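Local coordinates for protein AA9 family lytic polysaccharide monooxygenase cel61B (Hypocrea jecorina, PDB 2VTC) that oxidatively cleaves the glycosidic bonds of cellulose as a secreted, copper-dependent lytic polysaccharide monooxygenase, at residues Leu132-Ile137 and Thr215-Leu220; Gly104-Pro109 and Leu180-Gly185; Gln24-Asn29 and Ile87-Ala92. One frame throughout, in Å; residues are numbered along the deposited sequence.

Contact 1 (Leu132-Ile137 and Thr215-Leu220); sequences LRWVKI and TPATQL
Trp134 and Thr215 form an antiparallel hydrogen-bonded pair. Trp134 N donates to Thr215 O at 2.8 Å in a nearly straight bond (172° at the hydrogen), arriving well above the carbonyl plane. The return bond, Thr215 N to Trp134 O at 2.9 Å, is more bent, at 138°. A water joins Trp134 O to Thr215 OG1. The tight part lies on the indole side. CG of Trp134 stands anti to the carbonyl carbon (chi1 -59°), and the pyrrole edge of the ring meets Ala217, where a 3-10 turn begins. Ala217 N sits in the ring plane 3.5 Å from Trp134 CD1, and Ala217 CB lies 3.5 Å from Trp134 NE1. A second water gathers the polar atoms at this edge: it accepts from Trp134 NE1 and Ala217 N and donates to Leu132 O. Val77 and Val175 also touch the buried indole.

The other side is looser and reaches solvent. Arg133 runs beside Pro216, and its guanidinium lays one face over Pro216 CD, with NH1 3.8 Å from Pro216 CG. Arg133 NE and NH2 bind the carbonyls of Ala213 and Gly214. The short, weakly bonded strand 215-216 pairs antiparallel with strand 133-143, chiefly through Trp134 and Thr215, in the beta-sandwich of AA9 enzymes.

Contact 2 (Gly104-Pro109 and Leu180-Gly185); sequences GVWPHP and LLAAHG. With NI (nickel (II) ion), chain E.
His108 and His184 bring their imidazoles together at the histidine brace of AA9 enzymes, formed by the N-terminal His20 and His108, where the His108 loop meets the end of strand 172-182. His108 NE2 binds the nickel ion at 2.1 Å; His20 and Tyr195 complete the protein ligands, and the same residues hold the catalytic copper. The two rings are nearly parallel (18°) but slid apart until they barely overlap, centroids 4.4 Å apart, only the rim of His184 coming over one face of His108. CG of His184 stands between its backbone N and carbonyl carbon (chi1 46°). By similarity, His184 belongs to the oxygen-binding site. Pro107 CG sits over the centre of the opposite His108 face, and Ala182 CB approaches His108 CB to 3.8 Å.

Trp106 packs between the His108 loop and Leu180. Its CG is anti to the backbone N; Pro107 CD and His108 CD2 lie over one indole face, Leu180 CD1 over the other, and NE1 hydrogen-bonds Gln151 OE1. An alanine here removes the indole and would probably leave a gap between Leu180 CD1 and His108, with Gln151 OE1 lacking this donor. The Leu180 CD1 contact is CH-pi, 3.4 Å from the centroid of the Trp106 six-membered ring and 15° off its normal.

Contact 3 (Gln24-Asn29 and Ile87-Ala92); sequences QNFTIN and ISATAA. With NAG (2-acetamido-2-deoxy-beta-D-glucopyranose), chain C.
This is an apolar contact between two sheets: Phe26 and Ile28 of strand 22-28, in the four-stranded antiparallel sheet, meet Ala89 and Ala91 of strand 89-92, which belongs to the mixed sheet. The strand segments run in roughly the same direction, at 31°, and their axes come no nearer than 8.5 Å, so side chains rather than backbone bonds join them. Ile28 does most of the touching, using two branches. Its CG2, anti to the backbone N, presses on Ala91 CB at 3.4 Å, closer than carbons usually pack. CD1, at the end of the other branch, reaches between neighbouring residues, 3.9 Å from Ala89 CB and 3.6 Å from Thr90 O.

Phe26 meets the same alanine from another side. Its CG lies between the backbone N and the carbonyl carbon (chi1 59°), and the ring presents an edge, CZ standing 4.0 Å from Ala89 CB, which lies near the ring plane. Ala89 CB is therefore shared by an isoleucine tip and a phenylalanine rim. Facing sheets filled by such side chains make the beta-sandwich core of the AA9 fold, and here the small alanines probably allow Phe26 and Ile28 to come this close. Asn33 and Ile97, from strands flanking 22-28, also touch Phe26, while Ile201 of strand 193-204 adjoins Ala91.

At the N-terminal end of segment 24-29 the character changes. Asn25 ND2 is covalently bonded to C1 of an N-linked N-acetylglucosamine, and Gln24 NE2 lies 2.7 Å from O6 of that sugar.

In the fold
From the N terminus, strand 22-28 leads into contact 3, which closes a loop of 57 residues when strand 89-92 packs against it, joining the two sheets. The chain then runs through strand 96-102 into the metal-site loop 104-109, opening contact 2. Before that closes, strand 133-143 opens contact 1. Segment 180-185 closes contact 2, tying the loop between strands 96-102 and 113-119 to the end of strand 172-182. Segment 215-220 closes contact 1, bringing the chain after strand 193-204 back to strand 133-143. Contacts 1 and 2 cross, while contact 3 precedes both. All three reach the mixed sheet, centres 21 to 24 Å apart; contacts 1 and 2 lie on opposite sides of the chain's centre.

Contact 1 (Leu132-Ile137 and Thr215-Leu220)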
loop_
_atom_site.group_PDB
_atom_site.type_symbol
_atom_site.label_atom_id
_atom_site.label_comp_id
_atom_site.label_asym_id
_atom_site.label_seq_id
_atom_site.Cartn_x
_atom_site.Cartn_y
_atom_site.Cartn_z
ATOM N N LEU A 132 -10.049 1.722 -10.679
ATOM C CA LEU A 132 -8.734 2.339 -10.473
ATOM C C LEU A 132 -7.647 1.550 -11.205
ATOM O O LEU A 132 -7.684 0.317 -11.249
ATOM C CB LEU A 132 -8.410 2.458 -8.984
ATOM C CG LEU A 132 -9.267 3.446 -8.184
ATOM C CD1 LEU A 132 -8.976 3.333 -6.697
ATOM C CD2 LEU A 132 -9.043 4.899 -8.673
ATOM N N ARG A 133 -6.699 2.277 -11.794
ATOM C CA ARG A 133 -5.574 1.661 -12.525
ATOM C C ARG A 133 -4.275 2.151 -11.916
ATOM O O ARG A 133 -4.052 3.342 -11.784
ATOM C CB ARG A 133 -5.630 1.959 -14.040
ATOM C CG ARG A 133 -6.973 1.574 -14.709
ATOM C CD ARG A 133 -7.003 1.884 -16.226
ATOM N NE ARG A 133 -5.927 1.155 -16.882
ATOM C CZ ARG A 133 -6.051 -0.070 -17.391
ATOM N NH1 ARG A 133 -7.237 -0.668 -17.406
ATOM N NH2 ARG A 133 -4.997 -0.677 -17.916
ATOM N N TRP A 134 -3.415 1.215 -11.501
ATOM C CA TRP A 134 -2.299 1.537 -10.637
ATOM C C TRP A 134 -0.967 1.604 -11.354
ATOM O O TRP A 134 -0.689 0.806 -12.244
ATOM C CB TRP A 134 -2.223 0.440 -9.561
ATOM C CG TRP A 134 -3.491 0.387 -8.791
ATOM C CD1 TRP A 134 -4.543 -0.476 -8.990
ATOM C CD2 TRP A 134 -3.863 1.235 -7.705
ATOM N NE1 TRP A 134 -5.561 -0.206 -8.103
ATOM C CE2 TRP A 134 -5.166 0.829 -7.288
ATOM C CE3 TRP A 134 -3.245 2.324 -7.057
ATOM C CZ2 TRP A 134 -5.852 1.462 -6.245
ATOM C CZ3 TRP A 134 -3.941 2.953 -6.008
ATOM C CH2 TRP A 134 -5.234 2.510 -5.624
ATOM N N VAL A 135 -0.159 2.581 -10.940
ATOM C CA VAL A 135 1.180 2.779 -11.466
ATOM C C VAL A 135 2.191 2.654 -10.324
ATOM O O VAL A 135 2.065 3.337 -9.334
ATOM C CB VAL A 135 1.274 4.183 -12.124
ATOM C CG1 VAL A 135 2.676 4.487 -12.579
ATOM C CG2 VAL A 135 0.304 4.256 -13.318
ATOM N N LYS A 136 3.176 1.764 -10.473
ATOM C CA LYS A 136 4.182 1.575 -9.407
ATOM C C LYS A 136 5.107 2.787 -9.297
ATOM O O LYS A 136 5.711 3.186 -10.293
ATOM C CB LYS A 136 5.010 0.323 -9.681
ATOM C CG LYS A 136 5.988 -0.027 -8.537
ATOM C CD LYS A 136 6.849 -1.231 -8.902
ATOM C CE LYS A 136 6.179 -2.568 -8.531
ATOM N NZ LYS A 136 6.925 -3.749 -9.095
ATOM N N ILE A 137 5.220 3.356 -8.097
ATOM C CA ILE A 137 6.108 4.511 -7.873
ATOM C C ILE A 137 7.238 4.250 -6.864
ATOM O O ILE A 137 8.122 5.099 -6.679
ATOM C CB ILE A 137 5.314 5.797 -7.473
ATOM C CG1 ILE A 137 4.550 5.597 -6.150
ATOM C CG2 ILE A 137 4.391 6.208 -8.634
ATOM C CD1 ILE A 137 4.200 6.872 -5.421
ATOM N N THR A 215 -2.282 -0.422 -14.362
ATOM C CA THR A 215 -2.703 -1.824 -14.251
ATOM C C THR A 215 -3.835 -1.975 -13.208
ATOM O O THR A 215 -3.699 -1.495 -12.085
ATOM C CB THR A 215 -1.455 -2.679 -13.759
ATOM O OG1 THR A 215 -0.338 -2.427 -14.620
ATOM C CG2 THR A 215 -1.775 -4.168 -13.743
ATOM N N PRO A 216 -4.955 -2.645 -13.572
ATOM C CA PRO A 216 -5.992 -2.944 -12.567
ATOM C C PRO A 216 -5.379 -3.732 -11.396
ATOM O O PRO A 216 -4.487 -4.552 -11.640
ATOM C CB PRO A 216 -6.979 -3.827 -13.340
ATOM C CG PRO A 216 -6.806 -3.397 -14.795
ATOM C CD PRO A 216 -5.305 -3.180 -14.904
ATOM N N ALA A 217 -5.823 -3.484 -10.162
ATOM C CA ALA A 217 -5.178 -4.177 -9.009
ATOM C C ALA A 217 -5.278 -5.689 -9.141
ATOM O O ALA A 217 -4.389 -6.418 -8.666
ATOM C CB ALA A 217 -5.726 -3.700 -7.667
ATOM N N THR A 218 -6.347 -6.153 -9.797
ATOM C CA THR A 218 -6.633 -7.582 -9.976
ATOM C C THR A 218 -5.721 -8.246 -11.024
ATOM O O THR A 218 -5.795 -9.459 -11.244
ATOM C CB THR A 218 -8.119 -7.795 -10.330
ATOM O OG1 THR A 218 -8.440 -7.008 -11.484
ATOM C CG2 THR A 218 -8.992 -7.371 -9.168
ATOM N N GLN A 219 -4.853 -7.450 -11.643
ATOM C CA GLN A 219 -3.867 -7.929 -12.610
ATOM C C GLN A 219 -2.416 -7.710 -12.131
ATOM O O GLN A 219 -1.477 -7.980 -12.875
ATOM C CB GLN A 219 -4.096 -7.270 -13.982
ATOM C CG GLN A 219 -5.357 -7.750 -14.702
ATOM C CD GLN A 219 -5.655 -6.964 -15.996
ATOM O OE1 GLN A 219 -4.756 -6.395 -16.629
ATOM N NE2 GLN A 219 -6.921 -6.935 -16.382
ATOM N N LEU A 220 -2.243 -7.246 -10.894
ATOM C CA LEU A 220 -0.885 -6.959 -10.388
ATOM C C LEU A 220 -0.050 -8.216 -10.213
ATOM O O LEU A 220 1.129 -8.234 -10.604
ATOM C CB LEU A 220 -0.904 -6.183 -9.075
ATOM C CG LEU A 220 -1.487 -4.774 -9.126
ATOM C CD1 LEU A 220 -1.656 -4.270 -7.718
ATOM C CD2 LEU A 220 -0.624 -3.781 -9.943
HETATM O O HOH W 1 -7.955 -1.450 -9.284
HETATM O O HOH W 2 1.160 -0.346 -14.094
#

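Contact 2 (Gly104-Pro109 and Leu180-Gly185)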
loop_
_atom_site.group_PDB
_atom_site.type_symbol
_atom_site.label_atom_id
_atom_site.label_comp_id
_atom_site.label_asym_id
_atom_site.label_seq_id
_atom_site.Cartn_x
_atom_site.Cartn_y
_atom_site.Cartn_z
ATOM N N GLY A 104 1.409 -1.997 16.907
ATOM C CA GLY A 104 2.593 -2.700 17.413
ATOM C C GLY A 104 3.733 -2.737 16.406
ATOM O O GLY A 104 3.565 -2.374 15.245
ATOM N N VAL A 105 4.907 -3.167 16.867
ATOM C CA VAL A 105 6.063 -3.380 15.991
ATOM C C VAL A 105 5.716 -4.361 14.861
ATOM O O VAL A 105 5.071 -5.388 15.092
ATOM C CB VAL A 105 7.299 -3.878 16.807
ATOM C CG1 VAL A 105 8.521 -4.029 15.907
ATOM C CG2 VAL A 105 7.610 -2.883 17.929
ATOM N N TRP A 106 6.107 -4.027 13.630
ATOM C CA TRP A 106 5.849 -4.923 12.499
ATOM C C TRP A 106 6.509 -6.319 12.689
ATOM O O TRP A 106 7.724 -6.395 12.897
ATOM C CB TRP A 106 6.258 -4.272 11.164
ATOM C CG TRP A 106 5.964 -5.122 9.952
ATOM C CD1 TRP A 106 6.883 -5.725 9.138
ATOM C CD2 TRP A 106 4.675 -5.451 9.409
ATOM N NE1 TRP A 106 6.259 -6.415 8.141
ATOM C CE2 TRP A 106 4.900 -6.269 8.277
ATOM C CE3 TRP A 106 3.354 -5.129 9.766
ATOM C CZ2 TRP A 106 3.851 -6.781 7.487
ATOM C CZ3 TRP A 106 2.309 -5.654 8.983
ATOM C CH2 TRP A 106 2.564 -6.467 7.865
ATOM N N PRO A 107 5.699 -7.402 12.665
ATOM C CA PRO A 107 6.141 -8.803 12.929
ATOM C C PRO A 107 7.121 -9.552 11.993
ATOM O O PRO A 107 7.413 -10.714 12.271
ATOM C CB PRO A 107 4.855 -9.556 13.233
ATOM C CG PRO A 107 3.812 -8.782 12.515
ATOM C CD PRO A 107 4.235 -7.337 12.492
ATOM N N HIS A 108 7.468 -9.057 10.804
ATOM C CA HIS A 108 7.420 -9.817 9.539
ATOM C C HIS A 108 8.688 -9.289 8.848
ATOM O O HIS A 108 8.645 -8.277 8.152
ATOM C CB HIS A 108 6.205 -9.648 8.637
ATOM C CG HIS A 108 4.991 -10.366 9.126
ATOM N ND1 HIS A 108 5.045 -11.593 9.760
ATOM C CD2 HIS A 108 3.685 -10.017 9.084
ATOM C CE1 HIS A 108 3.822 -11.962 10.094
ATOM N NE2 HIS A 108 2.979 -11.028 9.688
ATOM N N PRO A 109 9.861 -9.908 9.127
ATOM C CA PRO A 109 11.125 -9.358 8.622
ATOM C C PRO A 109 11.482 -9.770 7.189
ATOM O O PRO A 109 12.454 -9.233 6.633
ATOM C CB PRO A 109 12.158 -9.939 9.609
ATOM C CG PRO A 109 11.615 -11.287 9.914
ATOM C CD PRO A 109 10.087 -11.086 9.995
ATOM N N LEU A 180 2.849 -4.147 1.871
ATOM C CA LEU A 180 3.913 -5.038 2.342
ATOM C C LEU A 180 3.564 -6.435 1.888
ATOM O O LEU A 180 2.428 -6.899 2.070
ATOM C CB LEU A 180 4.023 -5.007 3.878
ATOM C CG LEU A 180 4.036 -3.635 4.550
ATOM C CD1 LEU A 180 4.136 -3.742 6.077
ATOM C CD2 LEU A 180 5.107 -2.743 4.039
ATOM N N LEU A 181 4.531 -7.125 1.284
ATOM C CA LEU A 181 4.292 -8.510 0.878
ATOM C C LEU A 181 5.146 -9.399 1.785
ATOM O O LEU A 181 6.321 -9.651 1.471
ATOM C CB LEU A 181 4.663 -8.750 -0.578
ATOM C CG LEU A 181 3.749 -8.053 -1.620
ATOM C CD1 LEU A 181 4.225 -6.619 -1.806
ATOM C CD2 LEU A 181 3.801 -8.809 -2.920
ATOM N N ALA A 182 4.567 -9.837 2.906
ATOM C CA ALA A 182 5.314 -10.638 3.914
ATOM C C ALA A 182 5.496 -12.057 3.386
ATOM O O ALA A 182 4.531 -12.788 3.055
ATOM C CB ALA A 182 4.595 -10.606 5.286
ATOM N N ALA A 183 6.778 -12.453 3.300
ATOM C CA ALA A 183 7.174 -13.604 2.521
ATOM C C ALA A 183 7.665 -14.820 3.339
ATOM O O ALA A 183 8.135 -15.775 2.744
ATOM C CB ALA A 183 8.260 -13.192 1.486
ATOM N N HIS A 184 7.539 -14.769 4.665
ATOM C CA HIS A 184 7.965 -15.918 5.517
ATOM C C HIS A 184 7.354 -17.257 5.093
ATOM O O HIS A 184 7.985 -18.327 5.279
ATOM C CB HIS A 184 7.721 -15.646 6.997
ATOM C CG HIS A 184 6.376 -15.064 7.290
ATOM N ND1 HIS A 184 5.332 -15.810 7.794
ATOM C CD2 HIS A 184 5.905 -13.802 7.145
ATOM C CE1 HIS A 184 4.274 -15.031 7.950
ATOM N NE2 HIS A 184 4.590 -13.812 7.552
ATOM N N GLY A 185 6.136 -17.218 4.542
ATOM C CA GLY A 185 5.448 -18.406 4.038
ATOM C C GLY A 185 5.421 -18.599 2.532
ATOM O O GLY A 185 4.717 -19.475 2.022
HETATM NI NI NI E . 1.013 -10.646 10.159
HETATM O O HOH W 3 1.228 -11.374 12.169
HETATM O O HOH W 4 0.706 -11.672 9.591
#

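Contact 3 (Gln24-Asn29 and Ile87-Ala92)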
loop_
_atom_site.group_PDB
_atom_site.type_symbol
_atom_site.label_atom_id
_atom_site.label_comp_id
_atom_site.label_asym_id
_atom_site.label_seq_id
_atom_site.Cartn_x
_atom_site.Cartn_y
_atom_site.Cartn_z
ATOM N N GLN A 24 -1.759 3.625 10.348
ATOM C CA GLN A 24 -2.672 4.332 11.260
ATOM C C GLN A 24 -2.669 5.836 11.073
ATOM O O GLN A 24 -3.630 6.535 11.460
ATOM C CB GLN A 24 -2.359 3.972 12.720
ATOM C CG GLN A 24 -2.658 2.549 13.062
ATOM C CD GLN A 24 -2.961 2.337 14.549
ATOM O OE1 GLN A 24 -3.795 1.501 14.904
ATOM N NE2 GLN A 24 -2.280 3.079 15.408
ATOM N N ASN A 25 -1.574 6.327 10.505
ATOM C CA ASN A 25 -1.378 7.721 10.204
ATOM C C ASN A 25 -0.170 7.848 9.293
ATOM O O ASN A 25 0.500 6.845 8.979
ATOM C CB ASN A 25 -1.258 8.589 11.477
ATOM C CG ASN A 25 -0.206 8.072 12.477
ATOM O OD1 ASN A 25 0.995 8.111 12.198
ATOM N ND2 ASN A 25 -0.676 7.647 13.667
ATOM N N PHE A 26 0.063 9.054 8.811
ATOM C CA PHE A 26 1.143 9.305 7.874
ATOM C C PHE A 26 1.457 10.788 7.882
ATOM O O PHE A 26 0.606 11.613 8.286
ATOM C CB PHE A 26 0.785 8.779 6.454
ATOM C CG PHE A 26 -0.474 9.396 5.858
ATOM C CD1 PHE A 26 -0.375 10.422 4.921
ATOM C CD2 PHE A 26 -1.746 8.928 6.225
ATOM C CE1 PHE A 26 -1.543 11.003 4.362
ATOM C CE2 PHE A 26 -2.918 9.499 5.672
ATOM C CZ PHE A 26 -2.803 10.530 4.737
ATOM N N THR A 27 2.673 11.123 7.457
ATOM C CA THR A 27 3.107 12.505 7.348
ATOM C C THR A 27 3.365 12.888 5.904
ATOM O O THR A 27 3.773 12.057 5.083
ATOM C CB THR A 27 4.377 12.833 8.195
ATOM O OG1 THR A 27 5.506 12.076 7.715
ATOM C CG2 THR A 27 4.125 12.572 9.661
ATOM N N ILE A 28 3.089 14.149 5.592
ATOM C CA ILE A 28 3.436 14.726 4.306
ATOM C C ILE A 28 4.308 15.947 4.584
ATOM O O ILE A 28 3.878 16.863 5.282
ATOM C CB ILE A 28 2.170 15.125 3.506
ATOM C CG1 ILE A 28 1.296 13.890 3.218
ATOM C CG2 ILE A 28 2.574 15.816 2.206
ATOM C CD1 ILE A 28 -0.138 14.203 2.780
ATOM N N ASN A 29 5.534 15.946 4.051
ATOM C CA ASN A 29 6.543 16.951 4.419
ATOM C C ASN A 29 6.538 17.247 5.925
ATOM O O ASN A 29 6.554 18.405 6.355
ATOM C CB ASN A 29 6.382 18.233 3.588
ATOM C CG ASN A 29 6.339 17.957 2.106
ATOM O OD1 ASN A 29 7.212 17.275 1.555
ATOM N ND2 ASN A 29 5.310 18.476 1.446
ATOM N N ILE A 87 -12.676 11.930 3.239
ATOM C CA ILE A 87 -11.964 13.159 2.850
ATOM C C ILE A 87 -10.649 12.798 2.165
ATOM O O ILE A 87 -10.300 11.616 2.088
ATOM C CB ILE A 87 -11.674 14.101 4.059
ATOM C CG1 ILE A 87 -10.682 13.437 5.054
ATOM C CG2 ILE A 87 -12.995 14.525 4.745
ATOM C CD1 ILE A 87 -10.136 14.345 6.139
ATOM N N SER A 88 -9.935 13.806 1.670
ATOM C CA SER A 88 -8.611 13.619 1.070
ATOM C C SER A 88 -7.545 14.484 1.748
ATOM O O SER A 88 -7.812 15.629 2.127
ATOM C CB SER A 88 -8.673 13.954 -0.425
ATOM O OG SER A 88 -7.440 13.698 -1.098
ATOM N N ALA A 89 -6.337 13.931 1.896
ATOM C CA ALA A 89 -5.160 14.716 2.251
ATOM C C ALA A 89 -4.682 15.430 0.986
ATOM O O ALA A 89 -5.301 15.301 -0.089
ATOM C CB ALA A 89 -4.061 13.808 2.809
ATOM N N THR A 90 -3.611 16.210 1.109
ATOM C CA THR A 90 -3.063 16.922 -0.051
ATOM C C THR A 90 -1.564 17.142 0.075
ATOM O O THR A 90 -1.030 17.256 1.194
ATOM C CB THR A 90 -3.792 18.291 -0.295
ATOM O OG1 THR A 90 -3.377 18.859 -1.551
ATOM C CG2 THR A 90 -3.516 19.260 0.830
ATOM N N ALA A 91 -0.882 17.197 -1.071
ATOM C CA ALA A 91 0.575 17.214 -1.091
ATOM C C ALA A 91 1.073 17.767 -2.409
ATOM O O ALA A 91 0.488 17.501 -3.464
ATOM C CB ALA A 91 1.130 15.787 -0.882
ATOM N N ALA A 92 2.139 18.558 -2.358
ATOM C CA ALA A 92 2.810 19.003 -3.585
ATOM C C ALA A 92 3.586 17.849 -4.224
ATOM O O ALA A 92 4.165 17.017 -3.515
ATOM C CB ALA A 92 3.745 20.179 -3.282
HETATM C C1 NAG C . 0.262 7.116 14.642
HETATM C C2 NAG C . -0.205 7.490 16.055
HETATM C C3 NAG C . 0.684 6.863 17.152
HETATM C C4 NAG C . 0.972 5.371 16.905
HETATM C C5 NAG C . 1.259 5.113 15.414
HETATM C C6 NAG C . 1.420 3.640 15.050
HETATM C C7 NAG C . -1.384 9.534 16.703
HETATM C C8 NAG C . -1.265 11.002 16.980
HETATM N N2 NAG C . -0.279 8.930 16.250
HETATM O O3 NAG C . 0.069 7.044 18.420
HETATM O O4 NAG C . 2.092 4.935 17.667
HETATM O O5 NAG C . 0.254 5.695 14.581
HETATM O O6 NAG C . 0.412 2.834 15.612
HETATM O O7 NAG C . -2.452 8.944 16.891
#